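Malic enzyme (PDB 3NV9) probably catalyses the NADP-dependent oxidative decarboxylation of malate to pyruvate, as malic enzymes do, and can activate the drug metronidazole. Local coordinates at residues G90-V95 with H160-I165; V116-A121 with A132-I137; F154-Q159 with E184-P189; I372-K377 with V430-D435. All coordinates share one frame; numbering follows the deposited sequence.

Contact 1: G90-V95 with H160-I165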
loop_
_atom_site.group_PDB
_atom_site.type_symbol
_atom_site.label_atom_id
_atom_site.label_comp_id
_atom_site.label_asym_id
_atom_site.label_seq_id
_atom_site.Cartn_x
_atom_site.Cartn_y
_atom_site.Cartn_z
ATOM N N GLY A 90 1.143 10.671 -6.469
ATOM C CA GLY A 90 1.894 11.893 -6.150
ATOM C C GLY A 90 2.233 12.086 -4.697
ATOM O O GLY A 90 3.196 12.797 -4.386
ATOM N N ASN A 91 1.488 11.448 -3.781
ATOM C CA ASN A 91 1.869 11.518 -2.353
ATOM C C ASN A 91 2.167 10.116 -1.751
ATOM O O ASN A 91 2.116 9.945 -0.536
ATOM C CB ASN A 91 0.777 12.315 -1.585
ATOM C CG ASN A 91 1.197 12.757 -0.151
ATOM O OD1 ASN A 91 0.435 12.541 0.801
ATOM N ND2 ASN A 91 2.368 13.354 -0.002
ATOM N N PHE A 92 2.533 9.128 -2.601
ATOM C CA PHE A 92 2.561 7.680 -2.193
ATOM C C PHE A 92 3.997 7.195 -2.133
ATOM O O PHE A 92 4.734 7.246 -3.154
ATOM C CB PHE A 92 1.735 6.799 -3.183
ATOM C CG PHE A 92 1.263 5.447 -2.633
ATOM C CD1 PHE A 92 1.031 5.244 -1.248
ATOM C CD2 PHE A 92 0.948 4.407 -3.519
ATOM C CE1 PHE A 92 0.537 3.997 -0.755
ATOM C CE2 PHE A 92 0.460 3.154 -3.057
ATOM C CZ PHE A 92 0.266 2.941 -1.664
ATOM N N VAL A 93 4.400 6.722 -0.950
ATOM C CA VAL A 93 5.747 6.265 -0.712
ATOM C C VAL A 93 5.746 4.776 -0.410
ATOM O O VAL A 93 4.889 4.330 0.362
ATOM C CB VAL A 93 6.434 7.057 0.393
ATOM C CG1 VAL A 93 7.759 6.401 0.782
ATOM C CG2 VAL A 93 6.677 8.552 -0.112
ATOM N N GLY A 94 6.638 4.005 -1.067
ATOM C CA GLY A 94 6.806 2.577 -0.746
ATOM C C GLY A 94 7.985 2.345 0.180
ATOM O O GLY A 94 9.064 2.812 -0.097
ATOM N N VAL A 95 7.762 1.690 1.304
ATOM C CA VAL A 95 8.829 1.451 2.265
ATOM C C VAL A 95 9.273 0.045 1.911
ATOM O O VAL A 95 8.622 -0.922 2.313
ATOM C CB VAL A 95 8.294 1.519 3.760
ATOM C CG1 VAL A 95 9.400 1.431 4.824
ATOM C CG2 VAL A 95 7.550 2.867 4.005
ATOM N N HIS A 160 5.953 2.396 -10.725
ATOM C CA HIS A 160 4.823 3.023 -11.394
ATOM C C HIS A 160 3.639 3.307 -10.487
ATOM O O HIS A 160 2.740 4.079 -10.852
ATOM C CB HIS A 160 4.413 2.200 -12.610
ATOM C CG HIS A 160 5.509 2.113 -13.610
ATOM N ND1 HIS A 160 6.428 1.075 -13.617
ATOM C CD2 HIS A 160 5.901 2.977 -14.568
ATOM C CE1 HIS A 160 7.336 1.312 -14.543
ATOM N NE2 HIS A 160 7.034 2.454 -15.136
ATOM N N THR A 161 3.680 2.688 -9.305
ATOM C CA THR A 161 2.679 2.864 -8.279
ATOM C C THR A 161 2.985 4.098 -7.408
ATOM O O THR A 161 2.083 4.649 -6.766
ATOM C CB THR A 161 2.650 1.555 -7.408
ATOM O OG1 THR A 161 2.175 0.485 -8.232
ATOM C CG2 THR A 161 1.739 1.664 -6.175
ATOM N N PHE A 162 4.259 4.502 -7.361
ATOM C CA PHE A 162 4.739 5.369 -6.269
ATOM C C PHE A 162 5.313 6.702 -6.732
ATOM O O PHE A 162 5.740 6.845 -7.893
ATOM C CB PHE A 162 5.782 4.648 -5.381
ATOM C CG PHE A 162 5.221 3.512 -4.595
ATOM C CD1 PHE A 162 4.505 3.742 -3.413
ATOM C CD2 PHE A 162 5.385 2.213 -5.024
ATOM C CE1 PHE A 162 3.984 2.689 -2.707
ATOM C CE2 PHE A 162 4.863 1.144 -4.319
ATOM C CZ PHE A 162 4.147 1.383 -3.155
ATOM N N GLY A 163 5.330 7.652 -5.793
ATOM C CA GLY A 163 5.845 8.986 -6.001
ATOM C C GLY A 163 7.243 9.029 -5.489
ATOM O O GLY A 163 7.992 9.921 -5.874
ATOM N N ALA A 164 7.591 8.106 -4.572
ATOM C CA ALA A 164 8.986 7.863 -4.228
ATOM C C ALA A 164 9.197 6.476 -3.650
ATOM O O ALA A 164 8.230 5.818 -3.253
ATOM C CB ALA A 164 9.479 8.894 -3.236
ATOM N N ILE A 165 10.462 6.051 -3.559
ATOM C CA ILE A 165 10.753 4.819 -2.902
ATOM C C ILE A 165 11.666 5.039 -1.723
ATOM O O ILE A 165 12.693 5.704 -1.840
ATOM C CB ILE A 165 11.479 3.757 -3.817
ATOM C CG1 ILE A 165 10.633 3.375 -5.019
ATOM C CG2 ILE A 165 11.957 2.563 -2.949
ATOM C CD1 ILE A 165 9.330 2.799 -4.676
#
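Phe-92 and Phe-162 meet in an offset stack, their ring centroids 4.6 Å apart and their planes inclined by 30°. CE1 of Phe-162 stands above one face of Phe-92, displaced toward the rim, and lies 3.6 Å from CE2 of Phe-92. With CG of Phe-92 anti to the backbone N (chi1 -159°), the ring lies beside Thr-161, and CD2 is 3.4 Å from Thr-161 O, which sits at the ring edge, in its plane.

One face of the Phe-162 ring is covered by Gly-94, whose CA makes a CH-pi contact 3.8 Å from the ring centroid. The opposite face carries CG2 of Thr-161, so the ring is sandwiched between a methyl group and the backbone. Close by, Phe-92 O accepts two N-H groups, a strong bond from Gly-163 N at 2.7 Å and a weak one from Ala-164 N. Gly-94 N then donates to Ala-164 O (3.3 Å), and the two chains run on side by side in parallel register.

The Thr-161 hydroxyl turns elsewhere, to Cys-136 O of the second subunit, while Ile-135 of Phe-162's own chain packs on its ring. Here two central strands, 92-97 and 164-167, begin their pairing in the four-stranded parallel sheet of the malic enzyme N-terminal domain.

Contact 2: V116-A121 with A132-I137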
loop_
_atom_site.group_PDB
_atom_site.type_symbol
_atom_site.label_atom_id
_atom_site.label_comp_id
_atom_site.label_asym_id
_atom_site.label_seq_id
_atom_site.Cartn_x
_atom_site.Cartn_y
_atom_site.Cartn_z
ATOM N N VAL A 116 8.612 -3.008 11.620
ATOM C CA VAL A 116 9.417 -1.782 11.465
ATOM C C VAL A 116 8.937 -0.955 10.261
ATOM O O VAL A 116 8.846 0.279 10.348
ATOM C CB VAL A 116 10.910 -2.137 11.334
ATOM C CG1 VAL A 116 11.762 -0.929 10.840
ATOM C CG2 VAL A 116 11.442 -2.678 12.683
ATOM N N MET A 117 8.603 -1.606 9.142
ATOM C CA MET A 117 8.205 -0.838 7.935
ATOM C C MET A 117 6.816 -0.246 8.091
ATOM O O MET A 117 6.530 0.811 7.547
ATOM C CB MET A 117 8.287 -1.676 6.631
ATOM C CG MET A 117 9.594 -2.444 6.441
ATOM S SD MET A 117 11.025 -1.366 6.592
ATOM C CE MET A 117 12.147 -2.424 7.503
ATOM N N GLU A 118 5.956 -0.927 8.843
ATOM C CA GLU A 118 4.658 -0.323 9.214
ATOM C C GLU A 118 4.794 0.895 10.178
ATOM O O GLU A 118 4.064 1.854 10.077
ATOM C CB GLU A 118 3.689 -1.396 9.765
ATOM C CG GLU A 118 2.296 -0.960 9.600
ATOM C CD GLU A 118 1.268 -1.929 10.100
ATOM O OE1 GLU A 118 0.072 -1.520 10.232
ATOM O OE2 GLU A 118 1.642 -3.073 10.379
ATOM N N GLY A 119 5.734 0.837 11.123
ATOM C CA GLY A 119 6.005 1.968 12.011
ATOM C C GLY A 119 6.543 3.131 11.203
ATOM O O GLY A 119 6.171 4.263 11.451
ATOM N N LYS A 120 7.397 2.855 10.218
ATOM C CA LYS A 120 7.890 3.924 9.296
ATOM C C LYS A 120 6.714 4.532 8.525
ATOM O O LYS A 120 6.638 5.731 8.384
ATOM C CB LYS A 120 8.921 3.413 8.238
ATOM C CG LYS A 120 10.204 2.758 8.752
ATOM C CD LYS A 120 11.215 3.794 9.212
ATOM C CE LYS A 120 12.515 3.038 9.600
ATOM N NZ LYS A 120 13.611 4.027 10.046
ATOM N N ALA A 121 5.811 3.692 8.025
ATOM C CA ALA A 121 4.723 4.215 7.237
ATOM C C ALA A 121 3.845 5.039 8.163
ATOM O O ALA A 121 3.339 6.058 7.723
ATOM C CB ALA A 121 3.910 3.104 6.642
ATOM N N ALA A 132 1.970 6.124 2.887
ATOM C CA ALA A 132 3.077 5.183 2.697
ATOM C C ALA A 132 2.633 3.801 3.174
ATOM O O ALA A 132 1.789 3.698 4.067
ATOM C CB ALA A 132 4.250 5.637 3.418
ATOM N N VAL A 133 3.124 2.746 2.522
ATOM C CA VAL A 133 2.823 1.432 2.975
ATOM C C VAL A 133 4.088 0.551 3.047
ATOM O O VAL A 133 5.019 0.725 2.294
ATOM C CB VAL A 133 1.709 0.741 2.164
ATOM C CG1 VAL A 133 0.351 1.359 2.481
ATOM C CG2 VAL A 133 2.020 0.684 0.707
ATOM N N PRO A 134 4.116 -0.384 3.998
ATOM C CA PRO A 134 5.257 -1.311 3.985
ATOM C C PRO A 134 5.254 -2.160 2.680
ATOM O O PRO A 134 4.165 -2.579 2.197
ATOM C CB PRO A 134 5.027 -2.161 5.241
ATOM C CG PRO A 134 3.559 -1.950 5.626
ATOM C CD PRO A 134 3.020 -0.789 4.897
ATOM N N ILE A 135 6.438 -2.369 2.073
ATOM C CA ILE A 135 6.576 -3.343 0.969
ATOM C C ILE A 135 7.705 -4.265 1.312
ATOM O O ILE A 135 8.828 -3.994 0.966
ATOM C CB ILE A 135 6.891 -2.657 -0.361
ATOM C CG1 ILE A 135 5.817 -1.618 -0.704
ATOM C CG2 ILE A 135 7.035 -3.675 -1.543
ATOM C CD1 ILE A 135 4.517 -2.209 -1.244
ATOM N N CYS A 136 7.408 -5.323 2.060
ATOM C CA CYS A 136 8.424 -6.333 2.497
ATOM C C CYS A 136 8.499 -7.497 1.489
ATOM O O CYS A 136 7.510 -8.140 1.199
ATOM C CB CYS A 136 8.093 -6.852 3.900
ATOM S SG CYS A 136 8.483 -5.641 5.124
ATOM N N ILE A 137 9.672 -7.722 0.921
ATOM C CA ILE A 137 9.810 -8.663 -0.185
ATOM C C ILE A 137 10.823 -9.707 0.144
ATOM O O ILE A 137 11.684 -9.510 1.010
ATOM C CB ILE A 137 10.279 -7.977 -1.464
ATOM C CG1 ILE A 137 11.771 -7.520 -1.334
ATOM C CG2 ILE A 137 9.287 -6.845 -1.859
ATOM C CD1 ILE A 137 12.357 -6.789 -2.600
HETATM O O HOH W 1 1.464 6.834 5.582
#
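A beta-alpha-beta unit brings helix 114-128 back over the strand that follows it, and the residues touching here are Met-117, Glu-118 and Ala-121 on the helix with Ala-132, Pro-134 and Cys-136 on the strand. The two segments run nearly antiparallel, at 161°, with their axes 6.8 Å apart at the closest point.

At one end Ala-121 CB lies 3.4 Å from Ala-132 O and 4.1 Å from Ala-132 CB, methyl against methyl and carbonyl. At the other, the CB atoms of Met-117 and Pro-134 approach to 3.6 Å. The proline ring also reaches the next helical residue, its CG 4.2 Å from CB of Glu-118.

Met-117 then bends. Its CG, anti to the carbonyl carbon (chi1 -49°), meets Cys-136 SG at 3.6 Å, and the rest of the chain leads off the strand toward Val-95 and Ser-97. No direct hydrogen bond joins the segments; a water lies 2.9 Å from Ala-121 O, to which it probably donates, and accepts a weak bond from Ala-132 N.

The carboxylate of Glu-118 belongs to a different network, in which OE1 accepts from the backbone N-H groups of Lys-46 and Ile-47 and OE2 from Leu-88 N of the second subunit. Close apolar packing of a connecting helix against the strand it leads into is what the right-handed beta-alpha-beta crossover of parallel alpha/beta folds displays, here between strands 92-97 and 131-136.

Contact 3: F154-Q159 with E184-P189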
loop_
_atom_site.group_PDB
_atom_site.type_symbol
_atom_site.label_atom_id
_atom_site.label_comp_id
_atom_site.label_asym_id
_atom_site.label_seq_id
_atom_site.Cartn_x
_atom_site.Cartn_y
_atom_site.Cartn_z
ATOM N N PHE A 154 12.639 -5.597 -9.030
ATOM C CA PHE A 154 11.368 -5.461 -8.301
ATOM C C PHE A 154 10.917 -3.993 -8.248
ATOM O O PHE A 154 9.803 -3.646 -8.617
ATOM C CB PHE A 154 11.469 -6.058 -6.870
ATOM C CG PHE A 154 10.202 -5.930 -6.091
ATOM C CD1 PHE A 154 9.292 -6.960 -6.069
ATOM C CD2 PHE A 154 9.905 -4.742 -5.394
ATOM C CE1 PHE A 154 8.080 -6.835 -5.370
ATOM C CE2 PHE A 154 8.689 -4.592 -4.673
ATOM C CZ PHE A 154 7.771 -5.630 -4.676
ATOM N N VAL A 155 11.821 -3.145 -7.814
ATOM C CA VAL A 155 11.523 -1.745 -7.639
ATOM C C VAL A 155 11.226 -1.079 -8.975
ATOM O O VAL A 155 10.271 -0.281 -9.066
ATOM C CB VAL A 155 12.669 -1.048 -6.846
ATOM C CG1 VAL A 155 12.468 0.475 -6.775
ATOM C CG2 VAL A 155 12.733 -1.619 -5.487
ATOM N N GLN A 156 12.029 -1.422 -10.003
ATOM C CA GLN A 156 11.781 -0.979 -11.391
ATOM C C GLN A 156 10.384 -1.331 -11.922
ATOM O O GLN A 156 9.771 -0.558 -12.671
ATOM C CB GLN A 156 12.885 -1.479 -12.350
ATOM C CG GLN A 156 14.219 -0.659 -12.227
ATOM C CD GLN A 156 15.446 -1.290 -12.940
ATOM O OE1 GLN A 156 15.356 -2.356 -13.580
ATOM N NE2 GLN A 156 16.594 -0.634 -12.815
ATOM N N ARG A 157 9.851 -2.473 -11.498
ATOM C CA ARG A 157 8.506 -2.853 -11.912
ATOM C C ARG A 157 7.410 -2.102 -11.136
ATOM O O ARG A 157 6.368 -1.746 -11.718
ATOM C CB ARG A 157 8.326 -4.354 -11.796
ATOM C CG ARG A 157 9.176 -5.166 -12.801
ATOM C CD ARG A 157 8.717 -6.630 -12.890
ATOM N NE ARG A 157 9.704 -7.432 -13.628
ATOM C CZ ARG A 157 9.850 -7.439 -14.964
ATOM N NH1 ARG A 157 9.043 -6.706 -15.735
ATOM N NH2 ARG A 157 10.816 -8.168 -15.530
ATOM N N ILE A 158 7.672 -1.823 -9.848
ATOM C CA ILE A 158 6.651 -1.287 -8.939
ATOM C C ILE A 158 6.641 0.228 -8.887
ATOM O O ILE A 158 5.661 0.816 -8.475
ATOM C CB ILE A 158 6.791 -1.837 -7.507
ATOM C CG1 ILE A 158 5.426 -1.897 -6.795
ATOM C CG2 ILE A 158 7.865 -1.050 -6.706
ATOM C CD1 ILE A 158 5.545 -2.593 -5.359
ATOM N N GLN A 159 7.724 0.837 -9.366
ATOM C CA GLN A 159 7.919 2.269 -9.324
ATOM C C GLN A 159 6.731 3.043 -9.855
ATOM O O GLN A 159 6.543 4.214 -9.502
ATOM C CB GLN A 159 9.128 2.655 -10.165
ATOM C CG GLN A 159 8.815 2.795 -11.630
ATOM C CD GLN A 159 10.051 3.180 -12.408
ATOM O OE1 GLN A 159 10.419 4.330 -12.452
ATOM N NE2 GLN A 159 10.704 2.203 -13.012
ATOM N N GLU A 184 19.234 6.049 -10.476
ATOM C CA GLU A 184 19.502 6.549 -11.824
ATOM C C GLU A 184 18.474 6.050 -12.778
ATOM O O GLU A 184 18.047 6.803 -13.684
ATOM C CB GLU A 184 20.933 6.216 -12.272
ATOM C CG GLU A 184 21.990 6.915 -11.381
ATOM C CD GLU A 184 21.880 8.477 -11.381
ATOM O OE1 GLU A 184 21.304 9.072 -12.346
ATOM O OE2 GLU A 184 22.382 9.103 -10.405
ATOM N N SER A 185 17.998 4.823 -12.561
ATOM C CA SER A 185 17.035 4.271 -13.511
ATOM C C SER A 185 15.569 4.612 -13.323
ATOM O O SER A 185 14.818 4.526 -14.301
ATOM C CB SER A 185 17.190 2.747 -13.685
ATOM O OG SER A 185 17.257 2.068 -12.458
ATOM N N CYS A 186 15.126 4.914 -12.092
ATOM C CA CYS A 186 13.690 5.076 -11.868
ATOM C C CYS A 186 13.306 6.509 -12.163
ATOM O O CYS A 186 14.134 7.380 -12.083
ATOM C CB CYS A 186 13.309 4.647 -10.442
ATOM S SG CYS A 186 13.576 2.848 -10.144
ATOM N N ASP A 187 12.056 6.729 -12.534
ATOM C CA ASP A 187 11.531 8.036 -12.915
ATOM C C ASP A 187 10.931 8.817 -11.711
ATOM O O ASP A 187 10.412 9.931 -11.862
ATOM C CB ASP A 187 10.530 7.886 -14.076
ATOM C CG ASP A 187 11.242 7.647 -15.471
ATOM O OD1 ASP A 187 12.449 8.011 -15.666
ATOM O OD2 ASP A 187 10.589 7.084 -16.391
ATOM N N ILE A 188 11.026 8.193 -10.540
ATOM C CA ILE A 188 10.775 8.758 -9.215
ATOM C C ILE A 188 12.076 8.709 -8.382
ATOM O O ILE A 188 13.001 7.972 -8.700
ATOM C CB ILE A 188 9.634 8.039 -8.439
ATOM C CG1 ILE A 188 9.970 6.557 -8.222
ATOM C CG2 ILE A 188 8.321 8.229 -9.167
ATOM C CD1 ILE A 188 8.904 5.745 -7.473
ATOM N N PRO A 189 12.169 9.552 -7.345
ATOM C CA PRO A 189 13.277 9.502 -6.408
ATOM C C PRO A 189 13.337 8.208 -5.577
ATOM O O PRO A 189 12.321 7.791 -4.989
ATOM C CB PRO A 189 12.992 10.691 -5.456
ATOM C CG PRO A 189 11.545 10.875 -5.531
ATOM C CD PRO A 189 11.222 10.621 -7.003
#
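Gln-159 and Asp-187 are joined through a side-chain amide that is used at both ends. Gln-159 OE1 accepts the backbone N-H of Asp-187 at 2.9 Å, in a nearly straight bond (172°) that arrives close to the direction of the amide C=O. On the other side of the same amide, NE2 donates to Gln-156 O at 2.9 Å; it approaches on a lone pair of the Gln-156 carbonyl, and that oxygen lies in the plane of the Gln-159 amide. Gripped from both ends, the group is fixed in rotation. CG sits between the backbone N and the carbonyl carbon (chi1 83°), and from there the extended chain carries the amide to Asp-187 N.

The second bridge is less straight: Gln-156 NE2 donates to Ser-185 OG at 2.8 Å with an angle of 140°, the oxygen tilted from the amide plane. Ser-185 OG is also bonded to Val-181 O in the preceding helical turn. Between the bridges sits Cys-186, its SG 4.3 Å from CG1 of Val-155, while CD1 of Ile-188 lies 3.5 Å from Gln-159 O, whose hydrogen bond comes from Arg-89.

The C-terminal parts of helices 148-158 and 174-185 are thus tied together beside strand 164-167, on which Val-155 and Ile-188 both pack.

Contact 4: I372-K377 with V430-D435. With SO4 (sulfate ion), chain I.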
loop_
_atom_site.group_PDB
_atom_site.type_symbol
_atom_site.label_atom_id
_atom_site.label_comp_id
_atom_site.label_asym_id
_atom_site.label_seq_id
_atom_site.Cartn_x
_atom_site.Cartn_y
_atom_site.Cartn_z
ATOM N N ILE A 372 6.956 17.275 -3.012
ATOM C CA ILE A 372 6.236 18.498 -3.392
ATOM C C ILE A 372 6.764 19.108 -4.707
ATOM O O ILE A 372 6.008 19.435 -5.597
ATOM C CB ILE A 372 6.235 19.506 -2.215
ATOM C CG1 ILE A 372 5.047 19.192 -1.253
ATOM C CG2 ILE A 372 6.174 20.893 -2.755
ATOM C CD1 ILE A 372 5.196 19.715 0.168
ATOM N N VAL A 373 8.074 19.201 -4.827
ATOM C CA VAL A 373 8.735 19.772 -6.000
ATOM C C VAL A 373 9.237 18.655 -6.949
ATOM O O VAL A 373 10.036 18.921 -7.860
ATOM C CB VAL A 373 9.953 20.644 -5.580
ATOM C CG1 VAL A 373 9.500 21.879 -4.825
ATOM C CG2 VAL A 373 10.931 19.799 -4.729
ATOM N N ARG A 374 8.807 17.414 -6.708
ATOM C CA ARG A 374 9.155 16.322 -7.613
ATOM C C ARG A 374 10.687 16.213 -7.860
ATOM O O ARG A 374 11.129 16.150 -8.984
ATOM C CB ARG A 374 8.364 16.446 -8.936
ATOM C CG ARG A 374 6.841 16.282 -8.750
ATOM C CD ARG A 374 6.139 15.967 -10.062
ATOM N NE ARG A 374 6.899 14.927 -10.780
ATOM C CZ ARG A 374 7.092 14.872 -12.093
ATOM N NH1 ARG A 374 6.584 15.804 -12.899
ATOM N NH2 ARG A 374 7.829 13.880 -12.582
ATOM N N ALA A 375 11.473 16.166 -6.794
ATOM C CA ALA A 375 12.882 15.923 -6.966
ATOM C C ALA A 375 13.095 14.550 -7.554
ATOM O O ALA A 375 12.410 13.554 -7.199
ATOM C CB ALA A 375 13.660 16.055 -5.672
ATOM N N ARG A 376 14.068 14.511 -8.445
ATOM C CA ARG A 376 14.450 13.299 -9.169
ATOM C C ARG A 376 15.250 12.381 -8.278
ATOM O O ARG A 376 15.118 11.170 -8.382
ATOM C CB ARG A 376 15.287 13.662 -10.409
ATOM C CG ARG A 376 14.512 14.410 -11.511
ATOM C CD ARG A 376 15.546 14.774 -12.615
ATOM N NE ARG A 376 15.121 15.855 -13.477
ATOM C CZ ARG A 376 14.356 15.689 -14.559
ATOM N NH1 ARG A 376 13.912 14.473 -14.897
ATOM N NH2 ARG A 376 14.028 16.751 -15.312
ATOM N N LYS A 377 16.047 12.946 -7.389
ATOM C CA LYS A 377 16.978 12.184 -6.546
ATOM C C LYS A 377 16.979 12.856 -5.181
ATOM O O LYS A 377 16.692 14.053 -5.128
ATOM C CB LYS A 377 18.407 12.321 -7.098
ATOM C CG LYS A 377 18.696 11.500 -8.358
ATOM C CD LYS A 377 19.857 12.095 -9.277
ATOM C CE LYS A 377 20.926 12.847 -8.468
ATOM N NZ LYS A 377 21.965 13.402 -9.389
ATOM N N VAL A 430 17.799 19.209 -9.228
ATOM C CA VAL A 430 17.052 17.963 -9.290
ATOM C C VAL A 430 15.521 18.116 -9.218
ATOM O O VAL A 430 14.790 17.140 -9.461
ATOM C CB VAL A 430 17.602 16.952 -8.296
ATOM C CG1 VAL A 430 19.095 16.814 -8.543
ATOM C CG2 VAL A 430 17.314 17.386 -6.821
ATOM N N ALA A 431 15.037 19.330 -8.940
ATOM C CA ALA A 431 13.591 19.571 -8.871
ATOM C C ALA A 431 12.949 19.723 -10.237
ATOM O O ALA A 431 13.501 20.372 -11.124
ATOM C CB ALA A 431 13.273 20.775 -7.993
ATOM N N ARG A 432 11.778 19.106 -10.382
ATOM C CA ARG A 432 10.980 19.137 -11.597
ATOM C C ARG A 432 9.835 20.143 -11.481
ATOM O O ARG A 432 9.070 20.365 -12.413
ATOM C CB ARG A 432 10.472 17.726 -11.923
ATOM C CG ARG A 432 11.623 16.782 -12.385
ATOM C CD ARG A 432 11.102 15.395 -12.806
ATOM N NE ARG A 432 10.876 14.542 -11.634
ATOM C CZ ARG A 432 10.869 13.214 -11.623
ATOM N NH1 ARG A 432 11.117 12.514 -12.735
ATOM N NH2 ARG A 432 10.644 12.570 -10.470
ATOM N N VAL A 433 9.728 20.743 -10.310
ATOM C CA VAL A 433 8.806 21.845 -10.032
ATOM C C VAL A 433 9.679 22.914 -9.393
ATOM O O VAL A 433 10.083 22.769 -8.227
ATOM C CB VAL A 433 7.722 21.450 -8.995
ATOM C CG1 VAL A 433 6.962 22.718 -8.497
ATOM C CG2 VAL A 433 6.770 20.402 -9.556
ATOM N N THR A 434 9.968 23.980 -10.159
ATOM C CA THR A 434 11.075 24.906 -9.836
ATOM C C THR A 434 10.690 26.336 -9.438
ATOM O O THR A 434 11.559 27.141 -9.085
ATOM C CB THR A 434 12.045 25.091 -11.057
ATOM O OG1 THR A 434 11.267 25.458 -12.222
ATOM C CG2 THR A 434 12.869 23.818 -11.306
ATOM N N ASP A 435 9.439 26.694 -9.557
ATOM C CA ASP A 435 9.124 28.091 -9.323
ATOM C C ASP A 435 8.288 28.362 -8.057
ATOM O O ASP A 435 7.662 29.419 -7.958
ATOM C CB ASP A 435 8.419 28.651 -10.549
ATOM C CG ASP A 435 9.278 28.563 -11.802
ATOM O OD1 ASP A 435 10.497 28.786 -11.708
ATOM O OD2 ASP A 435 8.740 28.266 -12.893
HETATM S S SO4 I . 11.120 14.647 -16.462
HETATM O O1 SO4 I . 11.561 15.930 -15.907
HETATM O O2 SO4 I . 9.976 14.921 -17.332
HETATM O O3 SO4 I . 12.206 14.025 -17.219
HETATM O O4 SO4 I . 10.720 13.713 -15.411
HETATM O O HOH W 2 9.525 13.337 -8.085
HETATM O O HOH W 3 15.111 18.346 -12.873
#
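Val-373 O receives two backbone N-H groups, from Arg-432 N at 3.1 Å and, more weakly, from Val-433 N. Arg-374 O beside it is held chiefly by the side chain of Arg-432, whose chain bends at chi3 (-81°), placing NE to donate at 3.1 Å with the oxygen near the guanidinium plane. Further along, Arg-376 N donates to Val-430 O at 2.9 Å, so the two loops are laced by backbone bonds although neither forms regular secondary structure.

Three arginines gather beside these bonds. Arg-432 is layered between the others: NH2 of Arg-374 stands over the centre of one guanidinium face, 3.3 Å from CZ of Arg-432, and CG of Arg-376 covers the opposite face toward the rim. Helix 363-372 has just ended in a Schellman motif, with Arg-374, at positive phi, as its C' residue.

Such close like charges would repel, and a bound sulfate, probably from the crystallisation liquor, may offset part of this. Its O3 accepts an almost straight bond from Arg-376 NH1 (176°), and its O4 one from Arg-432 NH1 at 3.0 Å. Arg-432 NH1 is also bonded to Asp-187 O, and its NH2 donates to a water (2.7 Å) that in turn donates to Ala-375 O. On the apolar side, the CB atoms of Val-373 and Ala-431 come within 4.1 Å, next to Ala-422 and Ile-426 of helix 413-428.

Contacts 1 and 2 lie in the buried core and share one sheet, where strand 92-97 pairs with 164-167 on one side and 131-136 on the other. Contact 1 relies on backbone pairing and stacked rings, contact 2 on tight apolar packing of a helix against a strand. Contacts 3 and 4 are only partly buried, and polar side chains do more of the work there: neutral amides and a hydroxyl in contact 3, crowded arginines and a sulfate in contact 4. Contact 3 stands between the two regions, since Pro-189 O accepts from Ile-165 N while Asp-187 O accepts from Arg-432. Unlike the other three, contact 4 is not touched by the second subunit.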